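Local coordinates for protein glutamine cyclotransferase (Porphyromonas gingivalis W83, PDB 6QQL) that binds a zinc ion and probably cyclises N-terminal glutamine residues of peptides to pyroglutamate, at residues C115-A119 with W282-R286; E214-Y220 with H253-K258. All coordinates share one frame; numbering follows the deposited sequence.

Contact 1 of 2, residues C115-A119 with W282-R286; sequences CDQDA and WHTQR. With ZN (zinc ion), chain C.
Asp118 and Gln117 hold the loop 282-286 through two hydrogen bonds. The backbone N-H of Gln285 donates to the carboxylate, Gln285 N to Asp118 OD1 being 3.1 Å, and meets that oxygen on its anti side, 15° out of the carboxylate plane. In the other direction Gln117 N donates to His283 O at 3.0 Å, approaching nearly in line with the carbonyl bond. Asp118 carries its CG anti to the backbone N (chi1 -161°), which swings the carboxylate across to Gln285 and Arg286. Arg286 bends at chi2 and chi3 and brings its guanidinium over the same oxygen, Asp118 OD1 to Arg286 NH1 3.2 Å; OD1 lies over the guanidinium face, so this salt bridge rests on charge alone and no N-H points along it. The other carboxylate oxygen, OD2, accepts from the backbone N of Asn120. Cys115 to Asp118 form a type I beta turn over the carbonyl of His283. Packing spreads outward from there: Cys115 CB sits 3.6 Å from Thr284 CA, and Gln117 CG lies 3.7 Å from His283 CB. The bent Gln117 side chain reaches the indole obliquely, Gln117 OE1 3.6 Å from Trp282 CZ3, with amide and ring planes 41° apart. The imidazole of His283 has the indole NE1 of Trp282 over one face, and its ND1 is hydrogen-bonded to Tyr171 OH. His283 NE2 binds zinc at 2.1 Å, alongside Asp133 and Asp167, the mononuclear zinc site of a type II glutaminyl cyclase built on the M28 peptidase fold.

Contact 2 of 2, residues E214-Y220 with H253-K258; sequences EYFSKSY and HVPVIK
Tyr220 lays its ring against Ile257 where helix 215-220 meets helix 253-258. The methyl CG2 of Ile257 sits over one face of the phenol as a CH-pi contact, 4.2 Å from the centroid of the Tyr220 ring and 29° off its normal. At the far end of that ring the hydroxyl takes a long hydrogen bond from the lysine one residue on, Lys258 NZ to Tyr220 OH 3.3 Å. His253 works at the other end of the contact. Its NE2-H points at the carboxylate of Glu214, His253 NE2 to Glu214 OE2 2.7 Å and nearly straight at 167°. The acceptor lies in the imidazole plane, but the donor reaches OE2 from above the carboxylate plane, the two planes nearly perpendicular. Glu214 holds CG anti to the backbone N and bends at chi2, turning the carboxylate back over the start of helix 215-220. There OE2 also accepts from Ser217 N and, on its anti lone pair, from the serine hydroxyl, Ser217 OG to Glu214 OE2 2.6 Å; three donors grip this buried oxygen and probably favour the charged carboxylate. OE1 takes Phe216 N and the backbone N of Leu249. Between the two ends, Phe216 CD2 rests 3.6 Å from Val254 CG2. The helices cross at 28°, axes 10.7 Å apart. Glu214 is thus a classic N-cap, extended by a His-carboxylate hydrogen bond, in a helix pair packed against strand 264-268, an outermost strand of the central sheet of this alpha/beta fold.

Contact 2 is nested inside the long chain loop that contact 1 closes: 115-119 comes first, then 214-220 and 253-258, and 282-286 last. Their centres are 26 Å apart and their nearest atoms about 13 Å, so they do not touch. Strand 264-268, an outermost strand of the six-stranded mixed sheet, connects them, since helix 253-260 leads into it and loop 282-286 follows it. Contact 1 joins two loops at the zinc-site end of the sheet, whereas contact 2 packs helices on its flank, with His253 about 13 Å from the metal. All four segments belong to the M28 peptidase-like part of the chain; contact 1 carries a zinc ligand, while contact 2 is helix packing away from the metal.

Contact 1 of 2, residues C115-A119 with W282-R286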
loop_
_atom_site.group_PDB
_atom_site.type_symbol
_atom_site.label_atom_id
_atom_site.label_comp_id
_atom_site.label_asym_id
_atom_site.label_seq_id
_atom_site.Cartn_x
_atom_site.Cartn_y
_atom_site.Cartn_z
ATOM N N CYS A 115 5.581 -10.602 15.181
ATOM C CA CYS A 115 5.448 -9.329 15.891
ATOM C C CYS A 115 6.711 -9.112 16.734
ATOM O O CYS A 115 6.734 -9.284 17.954
ATOM C CB CYS A 115 4.157 -9.283 16.706
ATOM S SG CYS A 115 3.534 -10.811 17.514
ATOM N N ASP A 116 7.787 -8.707 16.039
ATOM C CA ASP A 116 9.098 -8.432 16.627
ATOM C C ASP A 116 9.086 -7.328 17.666
ATOM O O ASP A 116 10.076 -7.165 18.389
ATOM C CB ASP A 116 10.061 -7.959 15.566
ATOM C CG ASP A 116 10.091 -8.848 14.423
ATOM O OD1 ASP A 116 10.490 -10.004 14.635
ATOM O OD2 ASP A 116 9.684 -8.393 13.338
ATOM N N GLN A 117 8.054 -6.494 17.671
ATOM C CA GLN A 117 8.018 -5.304 18.499
ATOM C C GLN A 117 6.875 -5.370 19.501
ATOM O O GLN A 117 6.402 -4.328 19.962
ATOM C CB GLN A 117 7.868 -4.071 17.608
ATOM C CG GLN A 117 8.759 -4.074 16.378
ATOM C CD GLN A 117 10.070 -3.383 16.622
ATOM O OE1 GLN A 117 10.131 -2.376 17.327
ATOM N NE2 GLN A 117 11.136 -3.922 16.052
ATOM N N ASP A 118 6.415 -6.573 19.836
ATOM C CA ASP A 118 5.359 -6.725 20.826
ATOM C C ASP A 118 5.869 -6.326 22.199
ATOM O O ASP A 118 7.035 -6.559 22.532
ATOM C CB ASP A 118 4.858 -8.171 20.856
ATOM C CG ASP A 118 3.478 -8.316 21.516
ATOM O OD1 ASP A 118 2.447 -7.979 20.874
ATOM O OD2 ASP A 118 3.425 -8.785 22.684
ATOM N N ALA A 119 4.991 -5.714 22.997
ATOM C CA ALA A 119 5.393 -5.303 24.340
ATOM C C ALA A 119 5.862 -6.491 25.164
ATOM O O ALA A 119 6.736 -6.340 26.030
ATOM C CB ALA A 119 4.244 -4.593 25.051
ATOM N N TRP A 282 2.461 -1.327 15.450
ATOM C CA TRP A 282 3.310 -1.756 14.345
ATOM C C TRP A 282 4.139 -2.977 14.723
ATOM O O TRP A 282 4.825 -2.983 15.747
ATOM C CB TRP A 282 4.210 -0.595 13.938
ATOM C CG TRP A 282 5.299 -0.916 13.013
ATOM C CD1 TRP A 282 5.183 -1.240 11.695
ATOM C CD2 TRP A 282 6.705 -0.901 13.309
ATOM N NE1 TRP A 282 6.428 -1.459 11.157
ATOM C CE2 TRP A 282 7.382 -1.250 12.122
ATOM C CE3 TRP A 282 7.456 -0.630 14.460
ATOM C CZ2 TRP A 282 8.782 -1.330 12.053
ATOM C CZ3 TRP A 282 8.849 -0.726 14.392
ATOM C CH2 TRP A 282 9.490 -1.067 13.192
ATOM N N HIS A 283 4.065 -4.014 13.886
ATOM C CA HIS A 283 4.787 -5.264 14.109
ATOM C C HIS A 283 4.545 -5.766 15.531
ATOM O O HIS A 283 5.450 -6.196 16.249
ATOM C CB HIS A 283 6.265 -5.088 13.791
ATOM C CG HIS A 283 6.513 -4.818 12.340
ATOM N ND1 HIS A 283 7.750 -4.481 11.842
ATOM C CD2 HIS A 283 5.672 -4.829 11.278
ATOM C CE1 HIS A 283 7.660 -4.292 10.539
ATOM N NE2 HIS A 283 6.410 -4.495 10.170
ATOM N N THR A 284 3.264 -5.775 15.886
ATOM C CA THR A 284 2.747 -5.960 17.228
ATOM C C THR A 284 1.451 -6.743 17.095
ATOM O O THR A 284 0.701 -6.554 16.134
ATOM C CB THR A 284 2.507 -4.591 17.894
ATOM O OG1 THR A 284 3.728 -4.075 18.434
ATOM C CG2 THR A 284 1.407 -4.619 18.948
ATOM N N GLN A 285 1.187 -7.616 18.061
ATOM C CA GLN A 285 -0.037 -8.402 18.017
ATOM C C GLN A 285 -1.286 -7.523 17.955
ATOM O O GLN A 285 -2.333 -8.000 17.519
ATOM C CB GLN A 285 -0.070 -9.329 19.229
ATOM C CG GLN A 285 -0.729 -10.678 18.995
ATOM C CD GLN A 285 -0.816 -11.511 20.284
ATOM O OE1 GLN A 285 -0.415 -11.048 21.361
ATOM N NE2 GLN A 285 -1.338 -12.743 20.174
ATOM N N ARG A 286 -1.198 -6.251 18.372
ATOM C CA ARG A 286 -2.320 -5.317 18.258
ATOM C C ARG A 286 -2.580 -4.868 16.821
ATOM O O ARG A 286 -3.631 -4.274 16.563
ATOM C CB ARG A 286 -2.109 -4.092 19.156
ATOM C CG ARG A 286 -2.665 -4.201 20.586
ATOM C CD ARG A 286 -1.867 -5.225 21.399
ATOM N NE ARG A 286 -0.461 -4.856 21.578
ATOM C CZ ARG A 286 0.455 -5.604 22.194
ATOM N NH1 ARG A 286 0.116 -6.774 22.728
ATOM N NH2 ARG A 286 1.713 -5.168 22.289
HETATM ZN ZN ZN C . 5.678 -3.887 8.318
HETATM O O HOH W 1 0.180 -9.658 23.397
#

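Contact 2 of 2, residues E214-Y220 with H253-K258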
loop_
_atom_site.group_PDB
_atom_site.type_symbol
_atom_site.label_atom_id
_atom_site.label_comp_id
_atom_site.label_asym_id
_atom_site.label_seq_id
_atom_site.Cartn_x
_atom_site.Cartn_y
_atom_site.Cartn_z
ATOM N N GLU A 214 6.452 12.370 4.178
ATOM C CA GLU A 214 7.613 11.490 4.129
ATOM C C GLU A 214 8.707 12.158 3.308
ATOM O O GLU A 214 8.430 12.745 2.252
ATOM C CB GLU A 214 7.238 10.144 3.505
ATOM C CG GLU A 214 8.272 9.041 3.695
ATOM C CD GLU A 214 9.438 9.121 2.704
ATOM O OE1 GLU A 214 10.600 8.993 3.150
ATOM O OE2 GLU A 214 9.200 9.309 1.489
ATOM N N TYR A 215 9.957 12.071 3.800
ATOM C CA TYR A 215 11.028 12.900 3.242
ATOM C C TYR A 215 11.245 12.637 1.756
ATOM O O TYR A 215 11.273 13.575 0.950
ATOM C CB TYR A 215 12.335 12.719 4.002
ATOM C CG TYR A 215 13.436 13.547 3.343
ATOM C CD1 TYR A 215 13.413 14.935 3.413
ATOM C CD2 TYR A 215 14.477 12.949 2.640
ATOM C CE1 TYR A 215 14.391 15.696 2.803
ATOM C CE2 TYR A 215 15.467 13.708 2.035
ATOM C CZ TYR A 215 15.419 15.082 2.113
ATOM O OH TYR A 215 16.398 15.853 1.503
ATOM N N PHE A 216 11.460 11.374 1.382
ATOM C CA PHE A 216 11.713 11.037 -0.019
ATOM C C PHE A 216 10.540 11.462 -0.900
ATOM O O PHE A 216 10.726 11.996 -2.008
ATOM C CB PHE A 216 11.997 9.540 -0.138
ATOM C CG PHE A 216 13.172 9.096 0.682
ATOM C CD1 PHE A 216 14.354 9.844 0.692
ATOM C CD2 PHE A 216 13.101 7.948 1.472
ATOM C CE1 PHE A 216 15.457 9.454 1.477
ATOM C CE2 PHE A 216 14.195 7.549 2.257
ATOM C CZ PHE A 216 15.381 8.315 2.258
ATOM N N SER A 217 9.320 11.248 -0.408
ATOM C CA SER A 217 8.138 11.694 -1.133
ATOM C C SER A 217 8.184 13.193 -1.365
ATOM O O SER A 217 7.981 13.663 -2.493
ATOM C CB SER A 217 6.898 11.302 -0.344
ATOM O OG SER A 217 7.084 10.013 0.197
ATOM N N LYS A 218 8.469 13.955 -0.299
ATOM C CA LYS A 218 8.580 15.409 -0.395
ATOM C C LYS A 218 9.698 15.814 -1.338
ATOM O O LYS A 218 9.536 16.747 -2.131
ATOM C CB LYS A 218 8.846 15.991 0.996
ATOM C CG LYS A 218 8.908 17.531 1.106
ATOM C CD LYS A 218 9.919 17.934 2.208
ATOM C CE LYS A 218 9.894 19.423 2.568
ATOM N NZ LYS A 218 11.133 19.860 3.293
ATOM N N SER A 219 10.814 15.077 -1.318
ATOM C CA SER A 219 11.955 15.424 -2.162
ATOM C C SER A 219 11.641 15.209 -3.634
ATOM O O SER A 219 11.802 16.120 -4.452
ATOM C CB SER A 219 13.191 14.607 -1.775
ATOM O OG SER A 219 13.740 15.035 -0.550
ATOM N N TYR A 220 11.146 14.033 -3.987
ATOM C CA TYR A 220 11.022 13.688 -5.395
ATOM C C TYR A 220 9.629 13.947 -5.977
ATOM O O TYR A 220 9.454 13.826 -7.189
ATOM C CB TYR A 220 11.430 12.221 -5.581
ATOM C CG TYR A 220 12.874 11.971 -5.188
ATOM C CD1 TYR A 220 13.901 12.107 -6.124
ATOM C CD2 TYR A 220 13.222 11.621 -3.882
ATOM C CE1 TYR A 220 15.243 11.884 -5.781
ATOM C CE2 TYR A 220 14.564 11.401 -3.528
ATOM C CZ TYR A 220 15.570 11.535 -4.489
ATOM O OH TYR A 220 16.901 11.327 -4.184
ATOM N N HIS A 253 7.859 2.856 -2.279
ATOM C CA HIS A 253 7.938 3.947 -3.243
ATOM C C HIS A 253 9.380 4.272 -3.598
ATOM O O HIS A 253 9.666 4.636 -4.750
ATOM C CB HIS A 253 7.211 5.190 -2.718
ATOM C CG HIS A 253 7.825 5.792 -1.492
ATOM N ND1 HIS A 253 8.138 5.054 -0.370
ATOM C CD2 HIS A 253 8.147 7.076 -1.199
ATOM C CE1 HIS A 253 8.649 5.852 0.550
ATOM N NE2 HIS A 253 8.664 7.084 0.073
ATOM N N VAL A 254 10.315 4.044 -2.678
ATOM C CA VAL A 254 11.703 4.404 -2.954
ATOM C C VAL A 254 12.267 3.656 -4.156
ATOM O O VAL A 254 12.755 4.316 -5.089
ATOM C CB VAL A 254 12.565 4.227 -1.695
ATOM C CG1 VAL A 254 14.024 4.403 -2.085
ATOM C CG2 VAL A 254 12.122 5.213 -0.630
ATOM N N PRO A 255 12.221 2.314 -4.222
ATOM C CA PRO A 255 12.762 1.640 -5.427
ATOM C C PRO A 255 12.140 2.133 -6.710
ATOM O O PRO A 255 12.849 2.244 -7.717
ATOM C CB PRO A 255 12.440 0.156 -5.197
ATOM C CG PRO A 255 12.214 0.033 -3.726
ATOM C CD PRO A 255 11.663 1.344 -3.257
ATOM N N VAL A 256 10.849 2.478 -6.689
ATOM C CA VAL A 256 10.170 2.947 -7.893
ATOM C C VAL A 256 10.745 4.283 -8.356
ATOM O O VAL A 256 10.925 4.521 -9.560
ATOM C CB VAL A 256 8.648 3.014 -7.649
ATOM C CG1 VAL A 256 7.918 3.560 -8.864
ATOM C CG2 VAL A 256 8.113 1.621 -7.333
ATOM N N ILE A 257 11.064 5.169 -7.415
ATOM C CA ILE A 257 11.655 6.440 -7.805
ATOM C C ILE A 257 13.045 6.222 -8.378
ATOM O O ILE A 257 13.384 6.773 -9.431
ATOM C CB ILE A 257 11.663 7.405 -6.612
ATOM C CG1 ILE A 257 10.216 7.711 -6.193
ATOM C CG2 ILE A 257 12.418 8.678 -6.975
ATOM C CD1 ILE A 257 10.053 8.112 -4.735
ATOM N N LYS A 258 13.865 5.396 -7.726
ATOM C CA LYS A 258 15.225 5.213 -8.225
ATOM C C LYS A 258 15.206 4.576 -9.610
ATOM O O LYS A 258 15.663 5.180 -10.584
ATOM C CB LYS A 258 16.079 4.390 -7.243
ATOM C CG LYS A 258 16.412 5.131 -5.894
ATOM C CD LYS A 258 17.175 6.480 -6.079
ATOM C CE LYS A 258 17.141 7.391 -4.840
ATOM N NZ LYS A 258 18.234 8.419 -4.911
#